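Side-chain contacts in glucose-binding protein (Thermus thermophilus HB27, PDB 2B3F), which binds glucose and galactose and probably delivers the sugar to a binding-protein-dependent transport system: residues 163-166 / 167-170; 139-142 / 143-146; 183-186 / 187-190. All blocks are in the same frame, centred on the assembly; numbering follows the deposited sequence.

How the contacts relate
Along the chain the three contacts follow in series: contact 2 (139-146) at the start of helix 142-154, then contact 1 (163-170), where the loop after strand 161-162 turns into helix 166-190, and last contact 3 (183-190), on the final turns of that same helix. Their centres stand about 20 to 22 Å from one another and none touches another. Helix 166-190 joins all three, since Trp-142 of contact 2 packs on Val-176 and Ala-179, between contacts 1 and 3. The helix thus runs from beside the bound galactose at contact 1 to packing remote from the sugar at contact 3; contact 2 is remote from it too.

Contact 1 (163-166 / 167-170)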
ATOM      1  N   LEU A 163      -2.979 -10.897 -12.160  1.00 15.56           N
ATOM      2  CA  LEU A 163      -3.348  -9.491 -12.073  1.00 15.40           C
ATOM      3  C   LEU A 163      -4.852  -9.368 -11.803  1.00 15.43           C
ATOM      4  O   LEU A 163      -5.625 -10.253 -12.195  1.00 15.46           O
ATOM      5  CB  LEU A 163      -2.945  -8.796 -13.366  1.00 15.82           C
ATOM      6  CG  LEU A 163      -3.036  -7.284 -13.481  1.00 16.06           C
ATOM      7  CD1 LEU A 163      -2.174  -6.613 -12.440  1.00 16.30           C
ATOM      8  CD2 LEU A 163      -2.614  -6.902 -14.876  1.00 15.13           C
ATOM      9  N   GLY A 164      -5.259  -8.304 -11.106  1.00 14.67           N
ATOM     10  CA  GLY A 164      -6.658  -8.051 -10.788  1.00 14.21           C
ATOM     11  C   GLY A 164      -7.174  -6.714 -11.313  1.00 14.03           C
ATOM     12  O   GLY A 164      -6.698  -6.170 -12.329  1.00 13.79           O
ATOM     13  N   GLU A 165      -8.116  -6.165 -10.558  1.00 14.17           N
ATOM     14  CA  GLU A 165      -8.829  -4.951 -10.893  1.00 14.33           C
ATOM     15  C   GLU A 165      -7.922  -3.717 -11.059  1.00 14.69           C
ATOM     16  O   GLU A 165      -6.723  -3.733 -10.741  1.00 14.19           O
ATOM     17  CB  GLU A 165      -9.915  -4.675  -9.844  1.00 14.55           C
ATOM     18  CG  GLU A 165      -9.377  -4.366  -8.428  1.00 15.28           C
ATOM     19  CD  GLU A 165     -10.470  -4.008  -7.456  1.00 14.71           C
ATOM     20  OE1 GLU A 165     -11.261  -3.082  -7.772  1.00 16.05           O
ATOM     21  OE2 GLU A 165     -10.536  -4.628  -6.372  1.00 16.71           O
ATOM     22  N   ASN A 166      -8.526  -2.644 -11.560  1.00 14.41           N
ATOM     23  CA  ASN A 166      -7.812  -1.441 -11.941  1.00 14.00           C
ATOM     24  C   ASN A 166      -6.714  -1.021 -10.962  1.00 13.37           C
ATOM     25  O   ASN A 166      -5.573  -0.828 -11.384  1.00 13.52           O
ATOM     26  CB  ASN A 166      -8.806  -0.294 -12.148  1.00 14.29           C
ATOM     27  CG  ASN A 166      -8.137   1.023 -12.495  1.00 16.78           C
ATOM     28  OD1 ASN A 166      -7.698   1.739 -11.602  1.00 18.58           O
ATOM     29  ND2 ASN A 166      -8.161   1.403 -13.786  1.00 19.24           N
ATOM     30  N   TRP A 167      -7.037  -0.897  -9.685  1.00 13.03           N
ATOM     31  CA  TRP A 167      -5.978  -0.406  -8.757  1.00 12.89           C
ATOM     32  C   TRP A 167      -4.764  -1.331  -8.738  1.00 12.61           C
ATOM     33  O   TRP A 167      -3.638  -0.864  -8.551  1.00 12.84           O
ATOM     34  CB  TRP A 167      -6.506  -0.110  -7.356  1.00 12.31           C
ATOM     35  CG  TRP A 167      -6.735  -1.265  -6.497  1.00 12.55           C
ATOM     36  CD1 TRP A 167      -7.913  -1.873  -6.246  1.00 13.22           C
ATOM     37  CD2 TRP A 167      -5.747  -1.949  -5.710  1.00 12.26           C
ATOM     38  NE1 TRP A 167      -7.736  -2.921  -5.379  1.00 14.39           N
ATOM     39  CE2 TRP A 167      -6.414  -2.984  -5.024  1.00 13.38           C
ATOM     40  CE3 TRP A 167      -4.369  -1.793  -5.530  1.00 12.35           C
ATOM     41  CZ2 TRP A 167      -5.753  -3.850  -4.152  1.00 13.21           C
ATOM     42  CZ3 TRP A 167      -3.708  -2.661  -4.682  1.00 12.42           C
ATOM     43  CH2 TRP A 167      -4.399  -3.679  -4.002  1.00 12.71           C
ATOM     44  N   THR A 168      -4.964  -2.638  -8.936  1.00 11.73           N
ATOM     45  CA  THR A 168      -3.832  -3.588  -8.914  1.00 12.54           C
ATOM     46  C   THR A 168      -2.956  -3.435 -10.161  1.00 12.14           C
ATOM     47  O   THR A 168      -1.784  -3.794 -10.172  1.00 12.75           O
ATOM     48  CB  THR A 168      -4.264  -5.071  -8.767  1.00 12.84           C
ATOM     49  OG1 THR A 168      -4.788  -5.556 -10.011  1.00 13.88           O
ATOM     50  CG2 THR A 168      -5.253  -5.254  -7.667  1.00 13.31           C
ATOM     51  N   GLN A 169      -3.559  -2.923 -11.235  1.00 13.18           N
ATOM     52  CA  GLN A 169      -2.814  -2.617 -12.451  1.00 13.62           C
ATOM     53  C   GLN A 169      -1.952  -1.378 -12.226  1.00 13.36           C
ATOM     54  O   GLN A 169      -0.804  -1.339 -12.636  1.00 13.76           O
ATOM     55  CB  GLN A 169      -3.767  -2.427 -13.622  1.00 14.07           C
ATOM     56  CG  GLN A 169      -4.627  -3.648 -13.903  1.00 16.60           C
ATOM     57  CD  GLN A 169      -5.909  -3.306 -14.671  1.00 18.32           C
ATOM     58  OE1 GLN A 169      -6.007  -2.249 -15.323  1.00 20.73           O
ATOM     59  NE2 GLN A 169      -6.922  -4.176 -14.546  1.00 20.46           N
ATOM     60  N   GLN A 170      -2.506  -0.386 -11.543  1.00 13.11           N
ATOM     61  CA  GLN A 170      -1.731   0.779 -11.107  1.00 12.56           C
ATOM     62  C   GLN A 170      -0.592   0.334 -10.192  1.00 12.49           C
ATOM     63  O   GLN A 170       0.525   0.830 -10.298  1.00 12.91           O
ATOM     64  CB  GLN A 170      -2.603   1.758 -10.357  1.00 12.77           C
ATOM     65  CG  GLN A 170      -3.790   2.375 -11.136  1.00 13.32           C
ATOM     66  CD  GLN A 170      -4.530   3.371 -10.269  1.00 13.60           C
ATOM     67  OE1 GLN A 170      -3.904   4.223  -9.638  1.00 15.19           O
ATOM     68  NE2 GLN A 170      -5.850   3.264 -10.210  1.00 15.93           N
TER
HETATM   69  O   HOH W   1      -8.988  -5.761  -4.541  1.00 14.02           O
HETATM   70  O   HOH W   2      -9.826  -0.876  -8.888  1.00 14.98           O
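Thr-168 OG1 works in both directions: it donates to Glu-165 O at 2.8 Å, in the carbonyl plane and on a lone pair, and accepts from Gly-164 N at 3.0 Å. With CG anti to the backbone N (chi1 178°), the amide of Asn-166 reaches along the helix, and Gln-170 NE2 gives its OD1 a 2.8 Å bond within the turn, the two amide planes standing 75° apart. Gln-169 NE2 turns back to Gly-164 O at 3.0 Å. The Thr-168 and Gln-169 bonds fasten the first turn of helix 166-190 to the loop from strand 161-162, with Glu-165 as N-cap; Glu-165 O also takes Thr-168 N at 2.7 Å. The carboxylate of Glu-165 lies by the pyrrole edge of Trp-167, and two waters link them: one joins OE2 to NE1, the other OE1 to the backbone N. Thr-168 CG2 sits over one face of the indole. Leu-163 packs its CD1 methyl against Thr-168 and CD2 against Gln-169 CG. Further out, Asn-166 ND2 bonds Gly-361 O and Gln-169 packs on Met-364 of helix 354-370. Trp-167 touches Ala-42 of the galactose pocket, its side chain about 4 Å from the sugar.

Contact 2 (139-142 / 143-146); sequences PRTW and DKFL. Unlike the reference sequence in segment 143-146: Lys-144 (reference Glu).
Thr-141 O accepts from Phe-145 N at 2.9 Å, and Trp-142 O takes Leu-146 N in the next i to i+4 bond, so the chain passes from the loop of 139-142 straight into the first turn of helix 142-154. Thr-141 holds the N-cap position. Its OG1, set between the backbone N and the carbonyl carbon (chi1 63°), points to the first turn of the helix and receives Lys-144 N at 3.1 Å in a nearly straight capping bond of 165°. That supplies an acceptor to an amide of the first turn.

Among the side chains, Trp-142 and Phe-145 lie alongside one another and point the same way, yet their planes are turned by 75°. The benzene edge of the indole, led by CZ3, stands above the middle of the phenyl face in a T-shaped stack with ring centroids 4.9 Å apart. Pro-139 meets the same phenyl ring at its edge, CG lying 3.7 Å from Phe-145 CD1, while Pro-139 CB rests against the backbone N of Phe-145. On the outer side, Lys-144, which replaces the glutamate of the reference sequence, runs past the Thr-141 hydroxyl. Its NZ comes 3.0 Å from Arg-140 NH1 at the guanidinium edge, a pair of like charges that would probably repel.

Trp-142 continues inward onto Val-207 and Val-211 of helix 199-212 and onto Val-176 and Ala-179 of helix 166-190. This is a threonine N-cap at a loop-to-helix junction, with an aromatic i to i+3 pair turned into the interhelical core of a solute-binding protein.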
ATOM      1  N   PRO A 139      12.586 -14.028 -11.674  1.00 34.87           N
ATOM      2  CA  PRO A 139      13.301 -12.990 -12.431  1.00 34.41           C
ATOM      3  C   PRO A 139      13.732 -11.756 -11.631  1.00 33.80           C
ATOM      4  O   PRO A 139      12.953 -11.220 -10.842  1.00 33.20           O
ATOM      5  CB  PRO A 139      12.310 -12.603 -13.533  1.00 34.30           C
ATOM      6  CG  PRO A 139      10.993 -13.066 -13.060  1.00 34.71           C
ATOM      7  CD  PRO A 139      11.173 -14.142 -12.070  1.00 34.69           C
ATOM      8  N   ARG A 140      14.964 -11.301 -11.869  1.00 33.30           N
ATOM      9  CA  ARG A 140      15.536 -10.169 -11.147  1.00 33.36           C
ATOM     10  C   ARG A 140      15.467  -8.848 -11.928  1.00 31.67           C
ATOM     11  O   ARG A 140      15.744  -7.784 -11.364  1.00 31.43           O
ATOM     12  CB  ARG A 140      16.977 -10.489 -10.697  1.00 33.80           C
ATOM     13  CG  ARG A 140      18.072 -10.348 -11.775  1.00 36.98           C
ATOM     14  CD  ARG A 140      19.497 -10.662 -11.223  1.00 38.39           C
ATOM     15  NE  ARG A 140      19.562 -11.967 -10.540  1.00 43.22           N
ATOM     16  CZ  ARG A 140      19.780 -13.149 -11.137  1.00 44.62           C
ATOM     17  NH1 ARG A 140      19.968 -13.231 -12.458  1.00 45.80           N
ATOM     18  NH2 ARG A 140      19.809 -14.265 -10.403  1.00 44.70           N
ATOM     19  N   THR A 141      15.094  -8.914 -13.214  1.00 30.19           N
ATOM     20  CA  THR A 141      14.910  -7.722 -14.046  1.00 29.48           C
ATOM     21  C   THR A 141      13.675  -7.906 -14.910  1.00 27.81           C
ATOM     22  O   THR A 141      13.211  -9.020 -15.081  1.00 26.63           O
ATOM     23  CB  THR A 141      16.078  -7.503 -15.017  1.00 29.79           C
ATOM     24  OG1 THR A 141      16.148  -8.610 -15.931  1.00 30.60           O
ATOM     25  CG2 THR A 141      17.394  -7.351 -14.269  1.00 30.52           C
ATOM     26  N   TRP A 142      13.156  -6.817 -15.475  1.00 27.32           N
ATOM     27  CA  TRP A 142      11.975  -6.935 -16.349  1.00 27.46           C
ATOM     28  C   TRP A 142      12.263  -7.686 -17.656  1.00 27.59           C
ATOM     29  O   TRP A 142      11.389  -8.411 -18.150  1.00 27.80           O
ATOM     30  CB  TRP A 142      11.289  -5.573 -16.598  1.00 26.06           C
ATOM     31  CG  TRP A 142      10.563  -5.106 -15.367  1.00 24.47           C
ATOM     32  CD1 TRP A 142      10.844  -3.995 -14.616  1.00 23.41           C
ATOM     33  CD2 TRP A 142       9.472  -5.775 -14.710  1.00 23.22           C
ATOM     34  NE1 TRP A 142       9.979  -3.930 -13.544  1.00 23.35           N
ATOM     35  CE2 TRP A 142       9.130  -5.008 -13.579  1.00 21.52           C
ATOM     36  CE3 TRP A 142       8.741  -6.938 -14.975  1.00 23.21           C
ATOM     37  CZ2 TRP A 142       8.086  -5.370 -12.718  1.00 22.70           C
ATOM     38  CZ3 TRP A 142       7.710  -7.297 -14.110  1.00 23.85           C
ATOM     39  CH2 TRP A 142       7.402  -6.518 -12.995  1.00 23.49           C
ATOM     40  N   ASP A 143      13.483  -7.569 -18.177  1.00 28.16           N
ATOM     41  CA  ASP A 143      13.858  -8.354 -19.370  1.00 28.71           C
ATOM     42  C   ASP A 143      13.833  -9.845 -19.077  1.00 28.76           C
ATOM     43  O   ASP A 143      13.266 -10.619 -19.848  1.00 29.03           O
ATOM     44  CB  ASP A 143      15.227  -7.930 -19.923  1.00 29.12           C
ATOM     45  CG  ASP A 143      15.158  -6.633 -20.716  1.00 30.10           C
ATOM     46  OD1 ASP A 143      14.065  -6.243 -21.161  1.00 34.52           O
ATOM     47  OD2 ASP A 143      16.194  -5.971 -20.883  1.00 35.02           O
ATOM     48  N   LYS A 144      14.418 -10.251 -17.955  1.00 28.92           N
ATOM     49  CA  LYS A 144      14.375 -11.659 -17.554  1.00 29.27           C
ATOM     50  C   LYS A 144      12.953 -12.143 -17.196  1.00 28.46           C
ATOM     51  O   LYS A 144      12.591 -13.287 -17.442  1.00 28.45           O
ATOM     52  CB  LYS A 144      15.351 -11.926 -16.400  1.00 30.20           C
ATOM     53  CG  LYS A 144      16.821 -11.644 -16.756  1.00 32.19           C
ATOM     54  CD  LYS A 144      17.750 -11.788 -15.541  1.00 32.58           C
ATOM     55  CE  LYS A 144      19.192 -11.424 -15.890  1.00 35.23           C
ATOM     56  NZ  LYS A 144      20.184 -12.399 -15.329  1.00 38.03           N
ATOM     57  N   PHE A 145      12.146 -11.262 -16.614  1.00 27.27           N
ATOM     58  CA  PHE A 145      10.738 -11.564 -16.362  1.00 27.20           C
ATOM     59  C   PHE A 145      10.004 -11.889 -17.664  1.00 26.49           C
ATOM     60  O   PHE A 145       9.278 -12.873 -17.757  1.00 27.21           O
ATOM     61  CB  PHE A 145      10.062 -10.371 -15.641  1.00 25.42           C
ATOM     62  CG  PHE A 145       8.586 -10.538 -15.440  1.00 25.53           C
ATOM     63  CD1 PHE A 145       8.085 -11.124 -14.284  1.00 24.30           C
ATOM     64  CD2 PHE A 145       7.694 -10.087 -16.396  1.00 24.29           C
ATOM     65  CE1 PHE A 145       6.718 -11.278 -14.104  1.00 23.69           C
ATOM     66  CE2 PHE A 145       6.329 -10.242 -16.232  1.00 23.67           C
ATOM     67  CZ  PHE A 145       5.839 -10.845 -15.086  1.00 23.98           C
ATOM     68  N   LEU A 146      10.172 -11.039 -18.659  1.00 27.47           N
ATOM     69  CA  LEU A 146       9.473 -11.218 -19.923  1.00 28.01           C
ATOM     70  C   LEU A 146       9.924 -12.494 -20.639  1.00 28.53           C
ATOM     71  O   LEU A 146       9.103 -13.201 -21.196  1.00 28.73           O
ATOM     72  CB  LEU A 146       9.684 -10.003 -20.820  1.00 27.88           C
ATOM     73  CG  LEU A 146       9.015  -8.709 -20.333  1.00 27.78           C
ATOM     74  CD1 LEU A 146       9.530  -7.541 -21.143  1.00 28.37           C
ATOM     75  CD2 LEU A 146       7.507  -8.807 -20.402  1.00 26.84           C
TER

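Contact 3 (183-186 / 187-190); sequences PDDW and NNLW
Trp-190 directs the pyrrole edge of its indole at the face of Trp-186 in a T-shaped stack, the planes 68° apart. NE1 leads: it hangs 3.3 Å above the indole plane of Trp-186, over its centre. With CG anti to the backbone N (chi1 170°), the Trp-186 ring is carried to the side where Trp-190 lies.

Among apolar contacts, Trp-190 CZ2 meets Trp-186 CH2 at 3.8 Å, and Leu-189 CD1 packs against Trp-186 CE3. Trp-190 also meets Phe-196 and Phe-356 edge-to-face.

Of the polar bonds, Asn-188 ND2 reaches the anti lone pair of Asp-185 OD1 at 3.0 Å; OD2 of that carboxylate is salt-bridged to Lys-200. A water donates to both Asn-188 OD1 and Asp-184 O. Trp-186 NE1 is hydrogen-bonded to Gly-344 O. Along the backbone, Leu-189 N bonds Trp-186 O and makes a weak bond to Asp-185 O.

With an alanine at Trp-186, Gly-344 O would probably lose its indole N-H donor and the Trp-190 edge the face it packs on.

The last turns of helix 166-190 thus set the polar pair Asp-185 and Asn-188 apart from the buried rings of Trp-186 and Trp-190.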
ATOM      1  N   PRO A 183      15.156   5.120  -8.245  1.00 20.44           N
ATOM      2  CA  PRO A 183      14.522   5.862  -7.156  1.00 20.79           C
ATOM      3  C   PRO A 183      14.561   7.390  -7.279  1.00 20.76           C
ATOM      4  O   PRO A 183      13.603   8.080  -6.892  1.00 19.58           O
ATOM      5  CB  PRO A 183      15.279   5.380  -5.908  1.00 21.32           C
ATOM      6  CG  PRO A 183      16.540   4.789  -6.415  1.00 21.00           C
ATOM      7  CD  PRO A 183      16.276   4.283  -7.784  1.00 20.06           C
ATOM      8  N   ASP A 184      15.647   7.932  -7.821  1.00 20.86           N
ATOM      9  CA  ASP A 184      15.767   9.380  -7.899  1.00 21.37           C
ATOM     10  C   ASP A 184      14.771   9.972  -8.879  1.00 20.65           C
ATOM     11  O   ASP A 184      14.087  10.935  -8.550  1.00 20.71           O
ATOM     12  CB  ASP A 184      17.191   9.780  -8.284  1.00 22.68           C
ATOM     13  CG  ASP A 184      18.185   9.573  -7.146  1.00 25.84           C
ATOM     14  OD1 ASP A 184      17.820   9.755  -5.967  1.00 29.62           O
ATOM     15  OD2 ASP A 184      19.349   9.240  -7.454  1.00 33.86           O
ATOM     16  N   ASP A 185      14.695   9.410 -10.085  1.00 20.59           N
ATOM     17  CA  ASP A 185      13.754   9.927 -11.086  1.00 20.29           C
ATOM     18  C   ASP A 185      12.303   9.566 -10.745  1.00 19.22           C
ATOM     19  O   ASP A 185      11.405  10.344 -11.061  1.00 18.80           O
ATOM     20  CB  ASP A 185      14.111   9.486 -12.508  1.00 21.14           C
ATOM     21  CG  ASP A 185      15.017  10.479 -13.223  1.00 22.46           C
ATOM     22  OD1 ASP A 185      15.172  11.629 -12.763  1.00 23.58           O
ATOM     23  OD2 ASP A 185      15.570  10.088 -14.262  1.00 25.74           O
ATOM     24  N   TRP A 186      12.085   8.429 -10.080  1.00 19.02           N
ATOM     25  CA  TRP A 186      10.765   8.172  -9.449  1.00 18.65           C
ATOM     26  C   TRP A 186      10.375   9.354  -8.561  1.00 17.91           C
ATOM     27  O   TRP A 186       9.300   9.940  -8.712  1.00 17.13           O
ATOM     28  CB  TRP A 186      10.741   6.843  -8.679  1.00 18.13           C
ATOM     29  CG  TRP A 186       9.511   6.667  -7.838  1.00 17.81           C
ATOM     30  CD1 TRP A 186       9.410   6.826  -6.486  1.00 17.72           C
ATOM     31  CD2 TRP A 186       8.205   6.302  -8.297  1.00 16.46           C
ATOM     32  NE1 TRP A 186       8.118   6.609  -6.080  1.00 16.91           N
ATOM     33  CE2 TRP A 186       7.356   6.273  -7.169  1.00 16.41           C
ATOM     34  CE3 TRP A 186       7.669   6.019  -9.558  1.00 17.55           C
ATOM     35  CZ2 TRP A 186       5.991   5.959  -7.257  1.00 17.37           C
ATOM     36  CZ3 TRP A 186       6.311   5.700  -9.653  1.00 16.75           C
ATOM     37  CH2 TRP A 186       5.490   5.664  -8.503  1.00 16.57           C
ATOM     38  N   ASN A 187      11.260   9.747  -7.644  1.00 18.88           N
ATOM     39  CA  ASN A 187      10.978  10.885  -6.758  1.00 19.50           C
ATOM     40  C   ASN A 187      10.758  12.180  -7.521  1.00 19.37           C
ATOM     41  O   ASN A 187       9.958  13.041  -7.105  1.00 18.99           O
ATOM     42  CB  ASN A 187      12.107  11.084  -5.727  1.00 20.10           C
ATOM     43  CG  ASN A 187      12.171   9.953  -4.681  1.00 21.76           C
ATOM     44  OD1 ASN A 187      11.275   9.110  -4.599  1.00 22.54           O
ATOM     45  ND2 ASN A 187      13.235   9.941  -3.875  1.00 21.15           N
ATOM     46  N   ASN A 188      11.438  12.306  -8.655  1.00 19.89           N
ATOM     47  CA  ASN A 188      11.329  13.515  -9.466  1.00 20.23           C
ATOM     48  C   ASN A 188       9.983  13.678 -10.165  1.00 20.02           C
ATOM     49  O   ASN A 188       9.625  14.797 -10.537  1.00 20.76           O
ATOM     50  CB  ASN A 188      12.476  13.601 -10.468  1.00 20.60           C
ATOM     51  CG  ASN A 188      13.807  13.946  -9.803  1.00 22.93           C
ATOM     52  OD1 ASN A 188      13.836  14.545  -8.724  1.00 24.79           O
ATOM     53  ND2 ASN A 188      14.912  13.553 -10.442  1.00 22.95           N
ATOM     54  N   LEU A 189       9.219  12.597 -10.312  1.00 18.91           N
ATOM     55  CA  LEU A 189       7.859  12.745 -10.827  1.00 19.46           C
ATOM     56  C   LEU A 189       7.007  13.558  -9.868  1.00 19.47           C
ATOM     57  O   LEU A 189       6.174  14.361 -10.298  1.00 20.96           O
ATOM     58  CB  LEU A 189       7.187  11.382 -11.061  1.00 18.60           C
ATOM     59  CG  LEU A 189       7.773  10.482 -12.137  1.00 19.51           C
ATOM     60  CD1 LEU A 189       7.142   9.084 -12.061  1.00 18.99           C
ATOM     61  CD2 LEU A 189       7.578  11.093 -13.521  1.00 20.18           C
ATOM     62  N   TRP A 190       7.219  13.354  -8.570  1.00 19.57           N
ATOM     63  CA  TRP A 190       6.260  13.802  -7.553  1.00 20.10           C
ATOM     64  C   TRP A 190       6.559  15.207  -7.034  1.00 21.15           C
ATOM     65  O   TRP A 190       5.682  15.848  -6.465  1.00 20.56           O
ATOM     66  CB  TRP A 190       6.169  12.740  -6.436  1.00 19.04           C
ATOM     67  CG  TRP A 190       5.948  11.433  -7.085  1.00 18.30           C
ATOM     68  CD1 TRP A 190       6.789  10.370  -7.101  1.00 17.20           C
ATOM     69  CD2 TRP A 190       4.834  11.077  -7.912  1.00 16.70           C
ATOM     70  NE1 TRP A 190       6.266   9.365  -7.867  1.00 17.84           N
ATOM     71  CE2 TRP A 190       5.071   9.779  -8.392  1.00 18.42           C
ATOM     72  CE3 TRP A 190       3.660  11.734  -8.292  1.00 17.46           C
ATOM     73  CZ2 TRP A 190       4.185   9.126  -9.238  1.00 17.40           C
ATOM     74  CZ3 TRP A 190       2.780  11.080  -9.123  1.00 16.77           C
ATOM     75  CH2 TRP A 190       3.043   9.791  -9.587  1.00 17.42           C
TER
HETATM   76  O   HOH W   3      15.199  13.049  -6.683  1.00 37.71           O